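Local coordinates for two-domain protein containing predicted PHP-like metal-dependent phosphoesterase (Bacteroides vulgatus ATCC 8482, PDB 3E38), which binds zinc ions through a PHP-like domain joined to an Ig-like domain and is probably a metal-dependent phosphoesterase, possibly a nuclease, at residues T18-H26 against R39-A50; K83-G91 against E220-E228. All blocks are in the same frame, centred on the assembly; numbering follows the deposited sequence.

Contact 1 of 2, residues T18-H26 against R39-A50; sequences TLKCDFHMH and RVDEAYRDGLDA. With ZN (zinc ion), chain I.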
loop_
_atom_site.group_PDB
_atom_site.type_symbol
_atom_site.label_atom_id
_atom_site.label_comp_id
_atom_site.label_asym_id
_atom_site.label_seq_id
_atom_site.Cartn_x
_atom_site.Cartn_y
_atom_site.Cartn_z
ATOM N N THR B 18 27.714 -4.812 -7.593
ATOM C CA THR B 18 26.747 -5.550 -6.755
ATOM C C THR B 18 25.603 -6.135 -7.577
ATOM O O THR B 18 24.751 -5.439 -8.193
ATOM C CB THR B 18 26.204 -4.702 -5.523
ATOM O OG1 THR B 18 27.286 -4.346 -4.637
ATOM C CG2 THR B 18 25.139 -5.493 -4.727
ATOM N N LEU B 19 25.588 -7.450 -7.571
ATOM C CA LEU B 19 24.541 -8.198 -8.265
ATOM C C LEU B 19 23.584 -8.851 -7.270
ATOM O O LEU B 19 23.973 -9.347 -6.152
ATOM C CB LEU B 19 25.205 -9.224 -9.182
ATOM C CG LEU B 19 26.240 -8.701 -10.184
ATOM C CD1 LEU B 19 26.959 -9.886 -10.878
ATOM C CD2 LEU B 19 25.581 -7.696 -11.226
ATOM N N LYS B 20 22.320 -8.827 -7.646
ATOM C CA LYS B 20 21.243 -9.366 -6.778
ATOM C C LYS B 20 20.764 -10.691 -7.334
ATOM O O LYS B 20 20.224 -10.773 -8.449
ATOM C CB LYS B 20 20.111 -8.354 -6.582
ATOM C CG LYS B 20 20.577 -6.940 -6.137
ATOM C CD LYS B 20 20.679 -6.011 -7.332
ATOM C CE LYS B 20 21.211 -4.638 -6.959
ATOM N NZ LYS B 20 21.158 -3.648 -8.084
ATOM N N CYS B 21 21.030 -11.749 -6.570
ATOM C CA CYS B 21 20.774 -13.098 -7.061
ATOM C C CYS B 21 19.936 -13.984 -6.150
ATOM O O CYS B 21 19.966 -13.825 -4.922
ATOM C CB CYS B 21 22.120 -13.789 -7.323
ATOM S SG CYS B 21 23.312 -12.782 -8.245
ATOM N N ASP B 22 19.169 -14.878 -6.795
ATOM C CA ASP B 22 18.310 -15.898 -6.134
ATOM C C ASP B 22 18.687 -17.264 -6.702
ATOM O O ASP B 22 18.348 -17.620 -7.838
ATOM C CB ASP B 22 16.833 -15.576 -6.320
ATOM C CG ASP B 22 15.922 -16.393 -5.431
ATOM O OD1 ASP B 22 16.456 -17.156 -4.602
ATOM O OD2 ASP B 22 14.671 -16.241 -5.563
ATOM N N PHE B 23 19.408 -18.028 -5.898
ATOM C CA PHE B 23 20.008 -19.278 -6.381
ATOM C C PHE B 23 19.208 -20.530 -6.065
ATOM O O PHE B 23 19.735 -21.634 -6.074
ATOM C CB PHE B 23 21.410 -19.416 -5.772
ATOM C CG PHE B 23 22.379 -18.321 -6.179
ATOM C CD1 PHE B 23 22.686 -18.117 -7.512
ATOM C CD2 PHE B 23 23.020 -17.562 -5.231
ATOM C CE1 PHE B 23 23.585 -17.174 -7.885
ATOM C CE2 PHE B 23 23.928 -16.597 -5.600
ATOM C CZ PHE B 23 24.201 -16.400 -6.923
ATOM N N HIS B 24 17.941 -20.336 -5.744
ATOM C CA HIS B 24 17.099 -21.444 -5.282
ATOM C C HIS B 24 15.625 -21.137 -5.427
ATOM O O HIS B 24 15.055 -20.295 -4.754
ATOM C CB HIS B 24 17.420 -21.706 -3.808
ATOM C CG HIS B 24 16.830 -22.953 -3.246
ATOM N ND1 HIS B 24 17.320 -23.529 -2.093
ATOM C CD2 HIS B 24 15.860 -23.777 -3.697
ATOM C CE1 HIS B 24 16.646 -24.631 -1.831
ATOM N NE2 HIS B 24 15.751 -24.806 -2.784
HETATM N N MSE B 25 15.020 -21.837 -6.358
HETATM C CA MSE B 25 13.613 -21.665 -6.619
HETATM C C MSE B 25 13.080 -22.828 -7.424
HETATM O O MSE B 25 13.857 -23.612 -7.979
HETATM C CB MSE B 25 13.391 -20.357 -7.352
HETATM C CG MSE B 25 13.944 -20.328 -8.734
HETATM SE SE MSE B 25 13.890 -18.531 -9.515
HETATM C CE MSE B 25 14.992 -17.684 -8.214
ATOM N N HIS B 26 11.755 -22.840 -7.536
ATOM C CA HIS B 26 10.996 -23.929 -8.156
ATOM C C HIS B 26 9.860 -23.564 -9.061
ATOM O O HIS B 26 9.281 -22.511 -8.943
ATOM C CB HIS B 26 10.436 -24.809 -7.052
ATOM C CG HIS B 26 11.493 -25.344 -6.146
ATOM N ND1 HIS B 26 12.122 -26.552 -6.357
ATOM C CD2 HIS B 26 12.055 -24.809 -5.042
ATOM C CE1 HIS B 26 13.003 -26.752 -5.392
ATOM N NE2 HIS B 26 12.967 -25.711 -4.571
ATOM N N ARG B 39 9.328 -17.294 -13.396
ATOM C CA ARG B 39 10.427 -17.004 -12.474
ATOM C C ARG B 39 11.350 -15.935 -13.057
ATOM O O ARG B 39 12.054 -15.225 -12.320
ATOM C CB ARG B 39 11.262 -18.237 -12.099
ATOM C CG ARG B 39 10.552 -19.305 -11.279
ATOM C CD ARG B 39 9.938 -18.717 -10.032
ATOM N NE ARG B 39 9.285 -19.741 -9.223
ATOM C CZ ARG B 39 8.278 -19.509 -8.380
ATOM N NH1 ARG B 39 7.787 -18.279 -8.231
ATOM N NH2 ARG B 39 7.760 -20.510 -7.683
ATOM N N VAL B 40 11.301 -15.830 -14.380
ATOM C CA VAL B 40 12.164 -14.927 -15.116
ATOM C C VAL B 40 11.505 -13.565 -15.061
ATOM O O VAL B 40 12.178 -12.568 -14.888
ATOM C CB VAL B 40 12.458 -15.369 -16.615
ATOM C CG1 VAL B 40 13.267 -14.268 -17.342
ATOM C CG2 VAL B 40 13.191 -16.746 -16.683
ATOM N N ASP B 41 10.190 -13.546 -15.248
ATOM C CA ASP B 41 9.420 -12.307 -15.131
ATOM C C ASP B 41 9.562 -11.671 -13.758
ATOM O O ASP B 41 9.669 -10.458 -13.629
ATOM C CB ASP B 41 7.942 -12.554 -15.320
ATOM C CG ASP B 41 7.611 -12.998 -16.718
ATOM O OD1 ASP B 41 8.342 -12.555 -17.619
ATOM O OD2 ASP B 41 6.654 -13.795 -16.878
ATOM N N GLU B 42 9.509 -12.516 -12.742
ATOM C CA GLU B 42 9.578 -12.051 -11.355
ATOM C C GLU B 42 10.924 -11.448 -11.033
ATOM O O GLU B 42 10.993 -10.404 -10.402
ATOM C CB GLU B 42 9.320 -13.186 -10.396
ATOM C CG GLU B 42 7.865 -13.731 -10.468
ATOM C CD GLU B 42 7.681 -14.989 -9.603
ATOM O OE1 GLU B 42 8.689 -15.703 -9.321
ATOM O OE2 GLU B 42 6.524 -15.281 -9.252
ATOM N N ALA B 43 11.981 -12.103 -11.484
ATOM C CA ALA B 43 13.374 -11.659 -11.223
ATOM C C ALA B 43 13.591 -10.309 -11.844
ATOM O O ALA B 43 14.089 -9.381 -11.225
ATOM C CB ALA B 43 14.413 -12.674 -11.746
ATOM N N TYR B 44 13.150 -10.193 -13.078
ATOM C CA TYR B 44 13.246 -8.932 -13.791
ATOM C C TYR B 44 12.571 -7.837 -12.984
ATOM O O TYR B 44 13.141 -6.789 -12.645
ATOM C CB TYR B 44 12.548 -9.033 -15.162
ATOM C CG TYR B 44 12.656 -7.774 -15.943
ATOM C CD1 TYR B 44 13.890 -7.339 -16.397
ATOM C CD2 TYR B 44 11.542 -6.982 -16.205
ATOM C CE1 TYR B 44 14.021 -6.164 -17.098
ATOM C CE2 TYR B 44 11.659 -5.796 -16.935
ATOM C CZ TYR B 44 12.916 -5.408 -17.370
ATOM O OH TYR B 44 13.108 -4.271 -18.091
ATOM N N ARG B 45 11.307 -8.085 -12.722
ATOM C CA ARG B 45 10.455 -7.098 -12.025
ATOM C C ARG B 45 11.034 -6.663 -10.683
ATOM O O ARG B 45 10.994 -5.485 -10.330
ATOM C CB ARG B 45 9.044 -7.658 -11.849
ATOM C CG ARG B 45 8.039 -6.646 -11.431
ATOM C CD ARG B 45 6.585 -7.163 -11.657
ATOM N NE ARG B 45 6.299 -8.396 -10.932
ATOM C CZ ARG B 45 5.923 -9.549 -11.468
ATOM N NH1 ARG B 45 5.701 -9.661 -12.775
ATOM N NH2 ARG B 45 5.729 -10.585 -10.658
ATOM N N ASP B 46 11.610 -7.617 -9.977
ATOM C CA ASP B 46 12.186 -7.387 -8.651
ATOM C C ASP B 46 13.598 -6.798 -8.687
ATOM O O ASP B 46 14.240 -6.699 -7.639
ATOM C CB ASP B 46 12.312 -8.683 -7.822
ATOM C CG ASP B 46 10.966 -9.352 -7.443
ATOM O OD1 ASP B 46 9.873 -8.838 -7.769
ATOM O OD2 ASP B 46 11.047 -10.439 -6.783
ATOM N N GLY B 47 14.143 -6.524 -9.855
ATOM C CA GLY B 47 15.489 -5.920 -9.951
ATOM C C GLY B 47 16.674 -6.852 -9.713
ATOM O O GLY B 47 17.780 -6.441 -9.331
ATOM N N LEU B 48 16.401 -8.125 -9.935
ATOM C CA LEU B 48 17.387 -9.163 -9.778
ATOM C C LEU B 48 18.185 -9.160 -11.013
ATOM O O LEU B 48 17.729 -8.682 -12.034
ATOM C CB LEU B 48 16.743 -10.540 -9.620
ATOM C CG LEU B 48 15.935 -10.923 -8.412
ATOM C CD1 LEU B 48 15.804 -12.472 -8.424
ATOM C CD2 LEU B 48 16.637 -10.442 -7.198
ATOM N N ASP B 49 19.377 -9.741 -10.899
ATOM C CA ASP B 49 20.327 -9.860 -12.007
ATOM C C ASP B 49 20.517 -11.297 -12.493
ATOM O O ASP B 49 20.854 -11.576 -13.659
ATOM C CB ASP B 49 21.686 -9.333 -11.560
ATOM C CG ASP B 49 21.658 -7.851 -11.255
ATOM O OD1 ASP B 49 21.279 -7.060 -12.139
ATOM O OD2 ASP B 49 22.054 -7.473 -10.147
ATOM N N ALA B 50 20.300 -12.212 -11.570
ATOM C CA ALA B 50 20.561 -13.613 -11.825
ATOM C C ALA B 50 19.723 -14.537 -10.953
ATOM O O ALA B 50 19.375 -14.235 -9.790
ATOM C CB ALA B 50 22.077 -13.902 -11.652
HETATM ZN ZN ZN I . 13.955 -26.045 -2.609
HETATM O O HOH W 1 22.722 -5.015 -9.978
HETATM O O HOH W 2 18.529 -3.994 -9.280
HETATM O O HOH W 3 14.744 -26.586 -0.723
#
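M25 lays its selenium against the aliphatic part of R39, SE to CB 3.7 Å, the two side chains running antiparallel. Beyond that overlap the R39 chain bends at CG (chi2 -54°) and presents its guanidinium edge side-on to the carbonyl of H26: NE and NH2 both donate to O, each at 2.8 Å, while NH1 forms a salt bridge to E42 OE1, which lies close to the same plane. Were an alanine to replace R39, the H26 carbonyl would probably be left without these two donors and E42 OE1 without this mate, close to where H24 and H26 bind zinc through NE2 alongside E93 and D194. These segments belong to a parallel beta-alpha-beta unit, strand 17-22, helix 36-45 and strand 50-56, with H24 and H26 just past strand 17-22. The helix ends in a Schellman motif at G47, and the chain then turns alongside the strand. There D49 grips K20 twice: its N donates almost straight to K20 O (2.8 Å), and OD2 takes K20 N on its anti lone pair (2.9 Å). D22 N continues the pairing to A50 O, and C21 SG rests on A50 CB at 3.8 Å.

Contact 2 of 2, residues K83-G91 against E220-E228; sequences KLGILLIKG and ERSLQGIRE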
loop_
_atom_site.group_PDB
_atom_site.type_symbol
_atom_site.label_atom_id
_atom_site.label_comp_id
_atom_site.label_asym_id
_atom_site.label_seq_id
_atom_site.Cartn_x
_atom_site.Cartn_y
_atom_site.Cartn_z
ATOM N N LYS B 83 16.077 -12.145 -23.264
ATOM C CA LYS B 83 15.343 -10.936 -23.649
ATOM C C LYS B 83 15.341 -9.951 -22.493
ATOM O O LYS B 83 15.449 -8.795 -22.711
ATOM C CB LYS B 83 13.872 -11.188 -24.056
ATOM C CG LYS B 83 13.643 -12.095 -25.257
ATOM N N LEU B 84 15.299 -10.431 -21.263
ATOM C CA LEU B 84 15.101 -9.539 -20.106
ATOM C C LEU B 84 16.365 -9.262 -19.370
ATOM O O LEU B 84 16.364 -8.641 -18.282
ATOM C CB LEU B 84 14.071 -10.110 -19.126
ATOM C CG LEU B 84 12.636 -10.192 -19.681
ATOM C CD1 LEU B 84 11.724 -10.715 -18.602
ATOM C CD2 LEU B 84 12.151 -8.866 -20.181
ATOM N N GLY B 85 17.440 -9.735 -19.962
ATOM C CA GLY B 85 18.763 -9.497 -19.420
ATOM C C GLY B 85 19.051 -10.119 -18.087
ATOM O O GLY B 85 19.910 -9.650 -17.352
ATOM N N ILE B 86 18.324 -11.181 -17.768
ATOM C CA ILE B 86 18.566 -11.975 -16.534
ATOM C C ILE B 86 19.520 -13.113 -16.853
ATOM O O ILE B 86 19.371 -13.801 -17.876
ATOM C CB ILE B 86 17.253 -12.567 -15.922
ATOM C CG1 ILE B 86 16.195 -11.475 -15.728
ATOM C CG2 ILE B 86 17.513 -13.354 -14.600
ATOM C CD1 ILE B 86 16.663 -10.218 -15.007
ATOM N N LEU B 87 20.522 -13.254 -15.994
ATOM C CA LEU B 87 21.529 -14.316 -16.061
ATOM C C LEU B 87 20.946 -15.579 -15.466
ATOM O O LEU B 87 20.459 -15.558 -14.333
ATOM C CB LEU B 87 22.834 -13.950 -15.283
ATOM C CG LEU B 87 23.655 -12.719 -15.748
ATOM C CD1 LEU B 87 24.796 -12.416 -14.773
ATOM C CD2 LEU B 87 24.199 -12.860 -17.174
ATOM N N LEU B 88 21.049 -16.668 -16.225
ATOM C CA LEU B 88 20.436 -17.946 -15.866
ATOM C C LEU B 88 21.470 -19.028 -15.608
ATOM O O LEU B 88 22.096 -19.551 -16.506
ATOM C CB LEU B 88 19.441 -18.335 -16.968
ATOM C CG LEU B 88 18.448 -19.487 -16.892
ATOM C CD1 LEU B 88 17.380 -19.301 -15.856
ATOM C CD2 LEU B 88 17.812 -19.628 -18.255
ATOM N N ILE B 89 21.600 -19.356 -14.342
ATOM C CA ILE B 89 22.516 -20.374 -13.835
ATOM C C ILE B 89 21.706 -21.674 -13.737
ATOM O O ILE B 89 20.688 -21.770 -13.040
ATOM C CB ILE B 89 23.066 -19.938 -12.450
ATOM C CG1 ILE B 89 23.717 -18.568 -12.565
ATOM C CG2 ILE B 89 24.023 -21.004 -11.770
ATOM C CD1 ILE B 89 23.876 -17.875 -11.194
ATOM N N LYS B 90 22.156 -22.660 -14.486
ATOM C CA LYS B 90 21.587 -23.995 -14.460
ATOM C C LYS B 90 21.884 -24.634 -13.096
ATOM O O LYS B 90 23.001 -24.598 -12.573
ATOM C CB LYS B 90 22.157 -24.844 -15.588
ATOM C CG LYS B 90 21.704 -26.312 -15.504
ATOM C CD LYS B 90 22.292 -27.176 -16.632
ATOM C CE LYS B 90 21.386 -27.220 -17.864
ATOM N NZ LYS B 90 20.195 -28.058 -17.610
ATOM N N GLY B 91 20.850 -25.206 -12.504
ATOM C CA GLY B 91 21.028 -25.853 -11.215
ATOM C C GLY B 91 19.880 -26.755 -10.905
ATOM O O GLY B 91 18.845 -26.791 -11.631
ATOM N N GLU B 220 32.496 -8.587 -12.652
ATOM C CA GLU B 220 31.717 -8.364 -13.890
ATOM C C GLU B 220 30.385 -9.047 -13.833
ATOM O O GLU B 220 30.223 -10.035 -13.142
ATOM C CB GLU B 220 32.457 -8.822 -15.159
ATOM C CG GLU B 220 32.576 -10.338 -15.325
ATOM C CD GLU B 220 33.280 -10.742 -16.626
ATOM O OE1 GLU B 220 34.138 -9.954 -17.094
ATOM O OE2 GLU B 220 32.989 -11.848 -17.161
ATOM N N ARG B 221 29.449 -8.501 -14.594
ATOM C CA ARG B 221 28.093 -9.030 -14.642
ATOM C C ARG B 221 27.982 -10.098 -15.706
ATOM O O ARG B 221 27.478 -9.873 -16.835
ATOM C CB ARG B 221 27.080 -7.931 -14.941
ATOM C CG ARG B 221 25.629 -8.338 -14.688
ATOM C CD ARG B 221 24.752 -7.212 -15.141
ATOM N NE ARG B 221 23.375 -7.358 -14.718
ATOM C CZ ARG B 221 22.456 -8.044 -15.381
ATOM N NH1 ARG B 221 22.793 -8.695 -16.491
ATOM N NH2 ARG B 221 21.211 -8.086 -14.915
ATOM N N SER B 222 28.452 -11.274 -15.323
ATOM C CA SER B 222 28.433 -12.456 -16.198
ATOM C C SER B 222 28.357 -13.648 -15.327
ATOM O O SER B 222 28.556 -13.532 -14.119
ATOM C CB SER B 222 29.732 -12.577 -16.972
ATOM O OG SER B 222 30.831 -12.912 -16.074
ATOM N N LEU B 223 28.144 -14.793 -15.968
ATOM C CA LEU B 223 28.086 -16.086 -15.277
ATOM C C LEU B 223 29.396 -16.382 -14.567
ATOM O O LEU B 223 29.425 -16.882 -13.430
ATOM C CB LEU B 223 27.755 -17.232 -16.249
ATOM C CG LEU B 223 26.285 -17.152 -16.750
ATOM C CD1 LEU B 223 25.987 -18.107 -17.901
ATOM C CD2 LEU B 223 25.305 -17.351 -15.598
ATOM N N GLN B 224 30.484 -16.013 -15.214
ATOM C CA GLN B 224 31.832 -16.282 -14.673
ATOM C C GLN B 224 32.086 -15.312 -13.525
ATOM O O GLN B 224 32.724 -15.645 -12.495
ATOM C CB GLN B 224 32.927 -16.186 -15.776
ATOM N N GLY B 225 31.572 -14.098 -13.686
ATOM C CA GLY B 225 31.739 -13.074 -12.655
ATOM C C GLY B 225 31.113 -13.532 -11.350
ATOM O O GLY B 225 31.713 -13.481 -10.240
ATOM N N ILE B 226 29.912 -14.044 -11.492
ATOM C CA ILE B 226 29.177 -14.529 -10.325
ATOM C C ILE B 226 29.897 -15.693 -9.665
ATOM O O ILE B 226 30.051 -15.767 -8.462
ATOM C CB ILE B 226 27.806 -14.988 -10.707
ATOM C CG1 ILE B 226 26.954 -13.772 -11.145
ATOM C CG2 ILE B 226 27.123 -15.714 -9.543
ATOM C CD1 ILE B 226 25.602 -14.150 -11.495
ATOM N N ARG B 227 30.323 -16.610 -10.498
ATOM C CA ARG B 227 30.959 -17.820 -10.040
ATOM C C ARG B 227 32.207 -17.480 -9.261
ATOM O O ARG B 227 32.448 -18.072 -8.202
ATOM C CB ARG B 227 31.287 -18.772 -11.205
ATOM C CG ARG B 227 32.042 -20.035 -10.758
ATOM C CD ARG B 227 31.291 -20.721 -9.668
ATOM N NE ARG B 227 31.949 -21.889 -9.096
ATOM C CZ ARG B 227 31.861 -23.129 -9.586
ATOM N NH1 ARG B 227 31.190 -23.412 -10.712
ATOM N NH2 ARG B 227 32.461 -24.092 -8.948
ATOM N N GLU B 228 32.973 -16.500 -9.763
ATOM C CA GLU B 228 34.258 -16.097 -9.110
ATOM C C GLU B 228 33.999 -15.433 -7.739
ATOM O O GLU B 228 34.701 -15.664 -6.731
ATOM C CB GLU B 228 35.119 -15.209 -10.034
ATOM C CG GLU B 228 36.461 -14.766 -9.420
ATOM C CD GLU B 228 36.354 -13.542 -8.532
ATOM O OE1 GLU B 228 35.329 -12.806 -8.622
ATOM O OE2 GLU B 228 37.325 -13.291 -7.779
#
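L87 and I89, alternate residues of one strand, meet L223 and I226 of helix 223-231 in a small apolar centre. L87 CD1 lies 3.8 Å from I226 CD1, the two chains running past one another in opposite senses, and the same methyl reaches the backbone of S222 just ahead of the helix. I89 divides its contacts by atom: CG1 meets L223 CD2 at 3.6 Å, whereas CD1 touches I226 CD1 at 4.1 Å. Further out, S222 caps the helix, its OG accepting from G225 N (2.8 Å) and donating to E220 OE2. At the polar edge R221 stretches out from a CG placed anti to its N (chi1 -167°) and meets the G85 carbonyl end-on. NH1 and NH2 both donate to that one oxygen, each at 3.2 Å, from opposite faces of the carbonyl plane, while the oxygen itself lies almost in the guanidinium plane. A salt bridge to D49 gives the arginine a second anchor. Helix 223-231 thus packs on one side of strand 87-95, with A50 of the adjoining strand also against I226, while the CB of L88 is directed away from it and the side chain packs on F74, C77 and R78 of helix 72-83.

Overall arrangement
Contacts 1 and 2 follow one another along the chain, the first closing before the second opens, and their centres lie about 10 Å apart on the same mixed sheet. Strand 50-56 lies between strands 17-22 and 87-95, parallel to both. D49, just before strand 50-56, ties the two contacts together: its O lies 2.9 Å from L87 N, a probable hydrogen bond, and its carboxylate is the one that anchors R221. F23 CE1 also packs on I89 CD1. The pair illustrates how a PHP-like domain is assembled: contact 1 closes a local crossover leading into the zinc site, whereas contact 2 brings onto the same sheet a helix-bearing segment that begins 129 residues after the strand segment ends.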